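Local coordinates for HTH-type transcriptional repressor PhnF (Mycobacterium smegmatis, PDB 3F8M), which represses the phnDCE operon for phosphate uptake when phosphate is available, acting as a DNA-binding transcription factor of the GntR family, at residues L14-V19 against R50-Q55; E22-L27 against D63-R68; I80-P83 against S88-E91; E170-S173 against A177-R180. One frame throughout, in Å; residues are numbered along the deposited sequence.

Contact 1 of 4, residues L14-V19 against R50-Q55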
loop_
_atom_site.group_PDB
_atom_site.type_symbol
_atom_site.label_atom_id
_atom_site.label_comp_id
_atom_site.label_asym_id
_atom_site.label_seq_id
_atom_site.Cartn_x
_atom_site.Cartn_y
_atom_site.Cartn_z
ATOM N N LEU A 14 23.545 -2.385 -31.250
ATOM C CA LEU A 14 23.340 -3.553 -30.347
ATOM C C LEU A 14 24.157 -3.442 -29.060
ATOM O O LEU A 14 23.782 -4.044 -28.057
ATOM C CB LEU A 14 23.661 -4.874 -31.062
ATOM N N LYS A 15 25.262 -2.689 -29.084
ATOM C CA LYS A 15 26.144 -2.543 -27.904
ATOM C C LYS A 15 25.424 -2.082 -26.608
ATOM O O LYS A 15 25.888 -2.365 -25.496
ATOM C CB LYS A 15 27.351 -1.643 -28.208
ATOM C CG LYS A 15 28.393 -2.269 -29.100
ATOM N N HIS A 16 24.295 -1.390 -26.762
ATOM C CA HIS A 16 23.458 -0.946 -25.631
ATOM C C HIS A 16 22.604 -2.089 -25.056
ATOM O O HIS A 16 22.280 -2.105 -23.860
ATOM C CB HIS A 16 22.539 0.204 -26.073
ATOM C CG HIS A 16 23.267 1.463 -26.454
ATOM N ND1 HIS A 16 22.751 2.721 -26.215
ATOM C CD2 HIS A 16 24.466 1.658 -27.058
ATOM C CE1 HIS A 16 23.598 3.635 -26.657
ATOM N NE2 HIS A 16 24.647 3.015 -27.172
ATOM N N GLN A 17 22.224 -3.027 -25.921
ATOM C CA GLN A 17 21.512 -4.240 -25.497
ATOM C C GLN A 17 22.470 -5.218 -24.810
ATOM O O GLN A 17 22.121 -5.823 -23.795
ATOM C CB GLN A 17 20.851 -4.937 -26.691
ATOM C CG GLN A 17 19.617 -4.248 -27.261
ATOM C CD GLN A 17 18.827 -5.160 -28.204
ATOM O OE1 GLN A 17 19.386 -5.750 -29.136
ATOM N NE2 GLN A 17 17.520 -5.276 -27.963
ATOM N N VAL A 18 23.669 -5.361 -25.380
ATOM C CA VAL A 18 24.704 -6.266 -24.862
ATOM C C VAL A 18 25.176 -5.883 -23.450
ATOM O O VAL A 18 25.343 -6.768 -22.601
ATOM C CB VAL A 18 25.889 -6.427 -25.859
ATOM C CG1 VAL A 18 27.062 -7.170 -25.224
ATOM C CG2 VAL A 18 25.414 -7.154 -27.125
ATOM N N VAL A 19 25.376 -4.587 -23.192
ATOM C CA VAL A 19 25.754 -4.139 -21.843
ATOM C C VAL A 19 24.703 -4.535 -20.793
ATOM O O VAL A 19 25.065 -5.044 -19.730
ATOM C CB VAL A 19 26.112 -2.620 -21.758
ATOM C CG1 VAL A 19 24.872 -1.745 -21.504
ATOM C CG2 VAL A 19 27.191 -2.395 -20.667
ATOM N N ARG A 50 29.743 6.031 -20.883
ATOM C CA ARG A 50 29.534 6.064 -19.426
ATOM C C ARG A 50 28.063 6.301 -19.063
ATOM O O ARG A 50 27.555 5.721 -18.087
ATOM C CB ARG A 50 30.355 7.177 -18.787
ATOM C CG ARG A 50 31.822 6.944 -18.738
ATOM C CD ARG A 50 32.452 8.082 -17.959
ATOM N NE ARG A 50 31.924 8.162 -16.586
ATOM C CZ ARG A 50 32.181 9.155 -15.734
ATOM N NH1 ARG A 50 32.964 10.168 -16.100
ATOM N NH2 ARG A 50 31.651 9.137 -14.515
ATOM N N GLU A 51 27.391 7.156 -19.826
ATOM C CA GLU A 51 25.970 7.464 -19.588
ATOM C C GLU A 51 25.094 6.256 -19.912
ATOM O O GLU A 51 23.984 6.106 -19.371
ATOM C CB GLU A 51 25.500 8.658 -20.407
ATOM C CG GLU A 51 26.143 10.009 -20.059
ATOM C CD GLU A 51 27.584 10.193 -20.567
ATOM O OE1 GLU A 51 28.094 9.373 -21.369
ATOM O OE2 GLU A 51 28.218 11.191 -20.151
ATOM N N THR A 52 25.587 5.389 -20.791
ATOM C CA THR A 52 24.866 4.166 -21.115
ATOM C C THR A 52 24.901 3.162 -19.943
ATOM O O THR A 52 23.896 2.517 -19.649
ATOM C CB THR A 52 25.371 3.537 -22.406
ATOM O OG1 THR A 52 25.306 4.536 -23.448
ATOM C CG2 THR A 52 24.480 2.349 -22.784
ATOM N N VAL A 53 26.056 3.024 -19.305
ATOM C CA VAL A 53 26.181 2.154 -18.122
ATOM C C VAL A 53 25.341 2.768 -17.001
ATOM O O VAL A 53 24.541 2.070 -16.376
ATOM C CB VAL A 53 27.655 1.923 -17.690
ATOM C CG1 VAL A 53 27.734 1.119 -16.386
ATOM C CG2 VAL A 53 28.422 1.201 -18.782
ATOM N N ARG A 54 25.475 4.078 -16.789
ATOM C CA ARG A 54 24.705 4.791 -15.745
ATOM C C ARG A 54 23.222 4.472 -15.843
ATOM O O ARG A 54 22.543 4.216 -14.841
ATOM C CB ARG A 54 24.883 6.304 -15.888
ATOM C CG ARG A 54 24.288 7.176 -14.769
ATOM C CD ARG A 54 24.624 8.658 -15.015
ATOM N NE ARG A 54 26.023 8.780 -15.439
ATOM C CZ ARG A 54 26.630 9.904 -15.815
ATOM N NH1 ARG A 54 25.970 11.062 -15.819
ATOM N NH2 ARG A 54 27.910 9.860 -16.183
ATOM N N GLN A 55 22.708 4.553 -17.065
ATOM C CA GLN A 55 21.308 4.316 -17.306
ATOM C C GLN A 55 20.925 2.849 -17.059
ATOM O O GLN A 55 19.865 2.577 -16.502
ATOM C CB GLN A 55 20.986 4.722 -18.752
ATOM C CG GLN A 55 19.580 4.318 -19.217
ATOM C CD GLN A 55 18.492 4.978 -18.406
ATOM O OE1 GLN A 55 18.714 6.023 -17.761
ATOM N NE2 GLN A 55 17.293 4.377 -18.425
#
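His16 lays one face of its imidazole against Thr52, and the ring can be followed outward from the helix 15-29 that carries it. With chi1 at -65°, CG lies beside the backbone N, which swings the ring towards helix 50-62 although CB itself is not aimed there. CG and ND1 lie under the methyl group of Thr52: CG2 is 3.9 Å from ND1 and 4.0 Å from the ring centroid, only 16° off the ring normal, a CH-pi contact over the face. Further out, CE1 passes the hydroxyl instead, 3.7 Å from Thr52 OG1, with NE2 slightly more distant. Both branches of the threonine therefore sit over the same heterocycle, the two side chains crossing at about a right angle.

Helix 50-62 is, by its place in the predicted DNA-binding motif 39-58, probably the recognition helix of the GntR winged helix-turn-helix. The short segments 15-19 and 50-55 cross at -43°, their axes 10.4 Å apart at closest approach. That spacing is bridged on the buried side by valines: Val19 CG2 meets Val53 CG2 at 4.2 Å, and Val19 CG1 approaches Thr52 CG2 at 4.3 Å. Val48, in the turn of the motif, touches both valines, while Ile42 and Ala43 of helix 39-45 also pack on Val53.

Contact 2 of 4, residues E22-L27 against D63-R68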
loop_
_atom_site.group_PDB
_atom_site.type_symbol
_atom_site.label_atom_id
_atom_site.label_comp_id
_atom_site.label_asym_id
_atom_site.label_seq_id
_atom_site.Cartn_x
_atom_site.Cartn_y
_atom_site.Cartn_z
ATOM N N GLU A 22 25.117 -8.158 -20.170
ATOM C CA GLU A 22 26.348 -8.414 -19.431
ATOM C C GLU A 22 26.154 -8.091 -17.935
ATOM O O GLU A 22 26.728 -8.770 -17.078
ATOM C CB GLU A 22 27.534 -7.647 -20.037
ATOM C CG GLU A 22 28.123 -8.285 -21.313
ATOM C CD GLU A 22 29.195 -9.343 -21.018
ATOM O OE1 GLU A 22 29.208 -9.903 -19.895
ATOM O OE2 GLU A 22 30.033 -9.615 -21.919
ATOM N N LEU A 23 25.339 -7.077 -17.625
ATOM C CA LEU A 23 25.084 -6.726 -16.220
ATOM C C LEU A 23 24.232 -7.814 -15.563
ATOM O O LEU A 23 24.449 -8.166 -14.399
ATOM C CB LEU A 23 24.437 -5.340 -16.057
ATOM C CG LEU A 23 25.303 -4.133 -16.462
ATOM C CD1 LEU A 23 24.464 -2.889 -16.577
ATOM C CD2 LEU A 23 26.466 -3.915 -15.505
ATOM N N ASP A 24 23.276 -8.346 -16.318
ATOM C CA ASP A 24 22.471 -9.483 -15.848
ATOM C C ASP A 24 23.357 -10.703 -15.534
ATOM O O ASP A 24 23.226 -11.309 -14.474
ATOM C CB ASP A 24 21.393 -9.865 -16.863
ATOM C CG ASP A 24 20.150 -8.989 -16.767
ATOM O OD1 ASP A 24 20.026 -8.205 -15.797
ATOM O OD2 ASP A 24 19.283 -9.095 -17.674
ATOM N N ARG A 25 24.262 -11.027 -16.451
ATOM C CA ARG A 25 25.232 -12.095 -16.242
ATOM C C ARG A 25 26.140 -11.809 -15.041
ATOM O O ARG A 25 26.432 -12.717 -14.255
ATOM C CB ARG A 25 26.071 -12.318 -17.505
ATOM C CG ARG A 25 27.036 -13.516 -17.422
ATOM C CD ARG A 25 27.837 -13.695 -18.710
ATOM N NE ARG A 25 26.978 -13.826 -19.896
ATOM C CZ ARG A 25 26.569 -12.814 -20.667
ATOM N NH1 ARG A 25 26.932 -11.566 -20.389
ATOM N NH2 ARG A 25 25.789 -13.047 -21.720
ATOM N N MET A 26 26.600 -10.567 -14.898
ATOM C CA MET A 26 27.375 -10.224 -13.695
ATOM C C MET A 26 26.535 -10.515 -12.460
ATOM O O MET A 26 26.983 -11.246 -11.557
ATOM C CB MET A 26 27.839 -8.769 -13.701
ATOM C CG MET A 26 29.044 -8.518 -14.595
ATOM S SD MET A 26 29.234 -6.751 -14.781
ATOM C CE MET A 26 29.847 -6.259 -13.175
ATOM N N LEU A 27 25.305 -9.985 -12.453
ATOM C CA LEU A 27 24.389 -10.136 -11.324
ATOM C C LEU A 27 24.167 -11.588 -10.916
ATOM O O LEU A 27 24.080 -11.872 -9.721
ATOM C CB LEU A 27 23.050 -9.451 -11.593
ATOM C CG LEU A 27 22.942 -8.009 -11.105
ATOM C CD1 LEU A 27 21.609 -7.415 -11.527
ATOM C CD2 LEU A 27 23.140 -7.892 -9.580
ATOM N N ASP A 63 14.251 -1.524 -10.689
ATOM C CA ASP A 63 13.867 -2.935 -10.583
ATOM C C ASP A 63 14.214 -3.587 -9.203
ATOM O O ASP A 63 13.882 -4.763 -8.945
ATOM C CB ASP A 63 14.585 -3.686 -11.710
ATOM C CG ASP A 63 13.722 -4.757 -12.388
ATOM O OD1 ASP A 63 12.465 -4.658 -12.417
ATOM O OD2 ASP A 63 14.327 -5.724 -12.908
ATOM N N GLY A 64 14.901 -2.847 -8.333
ATOM C CA GLY A 64 15.175 -3.315 -6.959
ATOM C C GLY A 64 16.320 -4.314 -6.858
ATOM O O GLY A 64 16.570 -4.905 -5.787
ATOM N N ARG A 65 17.056 -4.456 -7.951
ATOM C CA ARG A 65 18.078 -5.471 -8.068
ATOM C C ARG A 65 19.452 -5.003 -7.609
ATOM O O ARG A 65 20.339 -5.828 -7.352
ATOM C CB ARG A 65 18.137 -5.986 -9.502
ATOM C CG ARG A 65 16.871 -6.725 -9.928
ATOM C CD ARG A 65 16.982 -7.228 -11.346
ATOM N NE ARG A 65 17.822 -8.419 -11.416
ATOM C CZ ARG A 65 18.378 -8.893 -12.536
ATOM N NH1 ARG A 65 18.178 -8.273 -13.703
ATOM N NH2 ARG A 65 19.135 -9.996 -12.492
ATOM N N VAL A 66 19.620 -3.682 -7.508
ATOM C CA VAL A 66 20.834 -3.071 -7.003
ATOM C C VAL A 66 20.439 -1.896 -6.149
ATOM O O VAL A 66 19.267 -1.461 -6.160
ATOM C CB VAL A 66 21.808 -2.602 -8.150
ATOM C CG1 VAL A 66 22.163 -3.760 -9.046
ATOM C CG2 VAL A 66 21.227 -1.386 -8.941
ATOM N N GLU A 67 21.385 -1.370 -5.385
ATOM C CA GLU A 67 21.109 -0.193 -4.598
ATOM C C GLU A 67 22.403 0.594 -4.441
ATOM O O GLU A 67 23.465 0.037 -4.674
ATOM C CB GLU A 67 20.568 -0.590 -3.226
ATOM C CG GLU A 67 21.602 -1.105 -2.248
ATOM C CD GLU A 67 20.928 -1.802 -1.079
ATOM O OE1 GLU A 67 19.682 -1.704 -0.948
ATOM O OE2 GLU A 67 21.631 -2.459 -0.314
ATOM N N ARG A 68 22.310 1.871 -4.061
ATOM C CA ARG A 68 23.505 2.676 -3.811
ATOM C C ARG A 68 24.043 2.470 -2.399
ATOM O O ARG A 68 23.282 2.270 -1.456
ATOM C CB ARG A 68 23.233 4.159 -4.049
ATOM C CG ARG A 68 22.649 4.470 -5.432
ATOM C CD ARG A 68 23.706 4.684 -6.518
ATOM N NE ARG A 68 23.099 5.345 -7.683
ATOM C CZ ARG A 68 22.876 4.781 -8.873
ATOM N NH1 ARG A 68 23.224 3.523 -9.120
ATOM N NH2 ARG A 68 22.312 5.490 -9.843
#
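Leu27 places its CD1 methyl squarely over the guanidinium group of Arg65, 3.7 Å from CZ and centred on one face of the flat group. The apolar carbon covers the arginine from one side while leaving its N-H edge available, and that edge turns to Asp24, one helical turn earlier on the same helix. Arg65 NH1 donates to Asp24 OD1 at 2.8 Å, a hydrogen bond that is also a salt bridge.

The geometry is a compromise: the N-H...O angle is 140°, and NH1 comes to OD1 from above the carboxylate plane. One N-H meets one oxygen, with carboxylate and guanidinium planes 46° apart, so the pair is not the flat, two-pronged kind. A bend at chi3 (77°) in the otherwise extended arginine chain brings the guanidinium over Leu27.

In the winged helix-turn-helix domain this is the place where the first helix, 15-29, meets the start of the wing, the two-stranded antiparallel hairpin 66-69 and 72-75. The chain reaches the wing from helix 50-62, which ends in a Schellman motif with Gly64 at positive phi as the first residue out of the helix. Arg65 follows, and then Val66 turns its side chain inward, CG1 lying 4.3 Å from the other methyl of the leucine, Leu27 CD2. Leu60 of helix 50-62 touches Leu27, Arg65 and Val66 alike, and Val75 of the second hairpin strand also packs on Leu27.

Contact 3 of 4, residues I80-P83 against S88-E91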
loop_
_atom_site.group_PDB
_atom_site.type_symbol
_atom_site.label_atom_id
_atom_site.label_comp_id
_atom_site.label_asym_id
_atom_site.label_seq_id
_atom_site.Cartn_x
_atom_site.Cartn_y
_atom_site.Cartn_z
ATOM N N ILE A 80 9.789 -8.454 -3.389
ATOM C CA ILE A 80 8.728 -9.054 -4.197
ATOM C C ILE A 80 7.736 -7.980 -4.568
ATOM O O ILE A 80 7.332 -7.220 -3.708
ATOM C CB ILE A 80 8.000 -10.212 -3.467
ATOM C CG1 ILE A 80 8.942 -11.397 -3.309
ATOM C CG2 ILE A 80 6.834 -10.732 -4.311
ATOM C CD1 ILE A 80 8.679 -12.199 -2.062
ATOM N N ARG A 81 7.390 -7.895 -5.854
ATOM C CA ARG A 81 6.445 -6.890 -6.355
ATOM C C ARG A 81 5.098 -7.574 -6.611
ATOM O O ARG A 81 4.874 -8.235 -7.628
ATOM C CB ARG A 81 6.992 -6.221 -7.625
ATOM C CG ARG A 81 8.231 -5.370 -7.366
ATOM C CD ARG A 81 8.877 -4.909 -8.687
ATOM N NE ARG A 81 7.918 -4.202 -9.512
ATOM C CZ ARG A 81 7.696 -2.889 -9.452
ATOM N NH1 ARG A 81 8.379 -2.121 -8.608
ATOM N NH2 ARG A 81 6.776 -2.341 -10.234
ATOM N N GLN A 82 4.218 -7.456 -5.645
ATOM C CA GLN A 82 2.970 -8.171 -5.715
ATOM C C GLN A 82 1.790 -7.307 -6.163
ATOM O O GLN A 82 1.468 -6.313 -5.501
ATOM C CB GLN A 82 2.710 -8.732 -4.333
ATOM C CG GLN A 82 1.384 -9.369 -4.169
ATOM C CD GLN A 82 1.463 -10.506 -3.200
ATOM O OE1 GLN A 82 1.045 -11.605 -3.517
ATOM N NE2 GLN A 82 2.010 -10.250 -2.004
ATOM N N PRO A 83 1.123 -7.705 -7.264
ATOM C CA PRO A 83 -0.087 -7.016 -7.719
ATOM C C PRO A 83 -1.161 -7.111 -6.638
ATOM O O PRO A 83 -1.280 -8.159 -5.978
ATOM C CB PRO A 83 -0.505 -7.816 -8.956
ATOM C CG PRO A 83 0.705 -8.616 -9.351
ATOM C CD PRO A 83 1.422 -8.891 -8.083
ATOM N N SER A 88 -1.311 -14.697 -7.137
ATOM C CA SER A 88 -0.607 -15.423 -6.093
ATOM C C SER A 88 0.724 -14.792 -5.725
ATOM O O SER A 88 1.420 -14.193 -6.565
ATOM C CB SER A 88 -0.402 -16.883 -6.510
ATOM O OG SER A 88 0.676 -17.516 -5.845
ATOM N N TYR A 89 1.074 -14.963 -4.458
ATOM C CA TYR A 89 2.342 -14.495 -3.932
ATOM C C TYR A 89 3.513 -15.193 -4.660
ATOM O O TYR A 89 4.456 -14.537 -5.133
ATOM C CB TYR A 89 2.367 -14.762 -2.419
ATOM C CG TYR A 89 3.731 -14.638 -1.786
ATOM C CD1 TYR A 89 4.338 -13.383 -1.665
ATOM C CD2 TYR A 89 4.420 -15.767 -1.325
ATOM C CE1 TYR A 89 5.585 -13.249 -1.075
ATOM C CE2 TYR A 89 5.690 -15.643 -0.739
ATOM C CZ TYR A 89 6.261 -14.376 -0.638
ATOM O OH TYR A 89 7.516 -14.222 -0.078
ATOM N N THR A 90 3.432 -16.522 -4.783
ATOM C CA THR A 90 4.503 -17.293 -5.461
ATOM C C THR A 90 4.596 -16.955 -6.945
ATOM O O THR A 90 5.708 -16.899 -7.497
ATOM C CB THR A 90 4.351 -18.811 -5.289
ATOM O OG1 THR A 90 2.977 -19.161 -5.478
ATOM C CG2 THR A 90 4.800 -19.234 -3.926
ATOM N N GLU A 91 3.448 -16.716 -7.586
ATOM C CA GLU A 91 3.443 -16.315 -8.999
ATOM C C GLU A 91 4.131 -14.965 -9.182
ATOM O O GLU A 91 4.853 -14.771 -10.161
ATOM C CB GLU A 91 2.024 -16.244 -9.583
ATOM C CG GLU A 91 1.275 -17.557 -9.583
ATOM C CD GLU A 91 0.363 -17.729 -10.802
ATOM O OE1 GLU A 91 0.006 -16.714 -11.470
ATOM O OE2 GLU A 91 0.005 -18.896 -11.092
#
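Ser88 is the N-cap of the short helix 89-94, which lies beside strand 80-83, the strand paired in parallel with 233-240. The serine carbonyl carbon comes within 3.9 Å of Gln82 OE1.

Tyr89 carries most of the contact. Its backbone passes the end of the Gln82 amide, with CA only 3.2 Å from Gln82 OE1. Placing CG anti to the backbone N (chi1 166°) sends the tyrosine ring alongside the strand. Gln82 NE2 then stands at the edge of the ring, near its plane, 3.9 Å from Tyr89 CD1, with the amide turned 43° from the ring; this NH2 also bonds weakly to Tyr228 OH. At the phenolic end, Tyr89 OH forms a weak hydrogen bond with the carbonyl of Thr136 in strand 127-137, so the ring reaches from helix to sheet. Ile80 CD1 lies 3.4 Å from Tyr89 CE1 and 3.1 Å from Tyr89 OH; these approaches are short, and with chi2 of Ile80 well off a staggered value the exact methyl position is somewhat doubtful.

The CB of Thr90 points away from the strand; its side chain touches Ala100, and OG1 is weakly hydrogen-bonded to Arg102 NH2. Thr90 N and Glu91 N both give weak capping bonds to Ser88 OG, the one from Glu91 N 3.4 Å long but nearly straight at 168°.

Contact 4 of 4, residues E170-S173 against A177-R180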
loop_
_atom_site.group_PDB
_atom_site.type_symbol
_atom_site.label_atom_id
_atom_site.label_comp_id
_atom_site.label_asym_id
_atom_site.label_seq_id
_atom_site.Cartn_x
_atom_site.Cartn_y
_atom_site.Cartn_z
ATOM N N GLU A 170 -6.865 -23.814 -3.938
ATOM C CA GLU A 170 -7.659 -24.837 -3.264
ATOM C C GLU A 170 -9.117 -24.443 -3.166
ATOM O O GLU A 170 -10.009 -25.273 -3.361
ATOM C CB GLU A 170 -7.086 -25.153 -1.873
ATOM C CG GLU A 170 -8.023 -26.037 -1.006
ATOM C CD GLU A 170 -8.048 -27.489 -1.471
ATOM O OE1 GLU A 170 -7.099 -27.879 -2.169
ATOM O OE2 GLU A 170 -8.983 -28.233 -1.111
ATOM N N ILE A 171 -9.365 -23.188 -2.827
ATOM C CA ILE A 171 -10.735 -22.705 -2.754
ATOM C C ILE A 171 -11.399 -22.710 -4.145
ATOM O O ILE A 171 -12.557 -23.154 -4.291
ATOM C CB ILE A 171 -10.839 -21.348 -1.981
ATOM C CG1 ILE A 171 -10.555 -21.571 -0.499
ATOM C CG2 ILE A 171 -12.257 -20.672 -2.211
ATOM C CD1 ILE A 171 -10.387 -20.303 0.402
ATOM N N ARG A 172 -10.674 -22.273 -5.176
ATOM C CA ARG A 172 -11.205 -22.332 -6.541
ATOM C C ARG A 172 -11.561 -23.775 -6.961
ATOM O O ARG A 172 -12.633 -23.992 -7.563
ATOM C CB ARG A 172 -10.226 -21.727 -7.535
ATOM C CG ARG A 172 -10.171 -20.230 -7.434
ATOM C CD ARG A 172 -9.187 -19.659 -8.455
ATOM N NE ARG A 172 -9.133 -18.210 -8.280
ATOM C CZ ARG A 172 -8.087 -17.517 -7.837
ATOM N NH1 ARG A 172 -6.955 -18.117 -7.530
ATOM N NH2 ARG A 172 -8.198 -16.192 -7.709
ATOM N N SER A 173 -10.701 -24.726 -6.578
ATOM C CA SER A 173 -10.869 -26.171 -6.894
ATOM C C SER A 173 -12.118 -26.745 -6.229
ATOM O O SER A 173 -12.629 -27.767 -6.671
ATOM C CB SER A 173 -9.604 -26.989 -6.529
ATOM O OG SER A 173 -9.520 -27.294 -5.147
ATOM N N ALA A 177 -15.484 -19.127 -6.575
ATOM C CA ALA A 177 -14.719 -18.199 -7.412
ATOM C C ALA A 177 -14.470 -16.913 -6.637
ATOM O O ALA A 177 -15.370 -16.439 -5.937
ATOM C CB ALA A 177 -15.470 -17.875 -8.683
ATOM N N PHE A 178 -13.272 -16.353 -6.795
ATOM C CA PHE A 178 -12.926 -15.093 -6.136
ATOM C C PHE A 178 -13.427 -14.011 -7.049
ATOM O O PHE A 178 -12.845 -13.776 -8.102
ATOM C CB PHE A 178 -11.409 -14.985 -5.876
ATOM C CG PHE A 178 -10.938 -15.823 -4.704
ATOM C CD1 PHE A 178 -10.752 -15.249 -3.443
ATOM C CD2 PHE A 178 -10.671 -17.184 -4.862
ATOM C CE1 PHE A 178 -10.333 -16.033 -2.350
ATOM C CE2 PHE A 178 -10.234 -17.975 -3.786
ATOM C CZ PHE A 178 -10.065 -17.394 -2.514
ATOM N N THR A 179 -14.530 -13.390 -6.640
ATOM C CA THR A 179 -15.283 -12.464 -7.485
ATOM C C THR A 179 -15.043 -11.008 -7.060
ATOM O O THR A 179 -14.847 -10.135 -7.902
ATOM C CB THR A 179 -16.777 -12.847 -7.486
ATOM O OG1 THR A 179 -16.896 -14.243 -7.818
ATOM C CG2 THR A 179 -17.597 -11.997 -8.488
ATOM N N ARG A 180 -14.981 -10.763 -5.755
ATOM C CA ARG A 180 -14.722 -9.409 -5.242
ATOM C C ARG A 180 -13.798 -9.480 -4.013
ATOM O O ARG A 180 -14.048 -10.305 -3.112
ATOM C CB ARG A 180 -16.062 -8.741 -4.887
ATOM C CG ARG A 180 -16.003 -7.300 -4.404
ATOM C CD ARG A 180 -17.421 -6.725 -4.425
ATOM N NE ARG A 180 -18.307 -7.394 -3.482
ATOM C CZ ARG A 180 -18.435 -7.012 -2.229
ATOM N NH1 ARG A 180 -17.734 -5.977 -1.816
ATOM N NH2 ARG A 180 -19.265 -7.639 -1.402
HETATM O O HOH W 1 -11.751 -17.233 -9.027
#
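A single water joins the side chain of Arg172 to the backbone of Phe178: it accepts from Arg172 NE at 2.9 Å and from Phe178 N at 2.8 Å. The water lies in the guanidinium plane, at its edge, while one ring atom, Phe178 CD2, lies over a face of the same group, toward its rim and 3.9 Å from Arg172 NE. Guanidinium and ring are inclined by 57°, so they do not stack flat. The arginine chain is extended from CG to NE, letting it run past the ring, its NH2 going on to the carbonyl of Met86.

Within the UTRA domain, helix 167-173 is followed by a tight connection that leads into strand 180-188, outermost within this chain in the six-stranded antiparallel sheet. Phe178 lies between helix and sheet, touching Ile221 and Glu222 of strand 220-229 and stacking with Tyr168. From the helix side Ile171 meets the far end of the ring, CG2 lying 3.7 Å from Phe178 CE2, with CB and CD1 close behind. Just beyond, Thr179 and Arg180 both face Tyr214 in a classic beta bulge, and Arg180 pairs with a strand of the second subunit, carrying the sheet across the interface.

The contacts run in chain order from the DNA-binding region into the UTRA domain, which in this family is generally the ligand-sensing part. Contacts 1 and 2, with centres 13 Å apart, share helix 15-29 and interleave in sequence: that helix packs on helix 50-62 and then on the wing that follows it. Contact 3, its centre about 20 Å from that of contact 2, comes after the wing, where strand 80-83 pairs with 233-240 and Tyr89 reaches strands 100-111 and 127-137. Contact 4, about 17 Å further between centres, lies beside the dimer-extended sheet. Contacts 1 and 4 are about 45 Å apart, centre to centre, consistent with separate DNA-binding and regulatory modules.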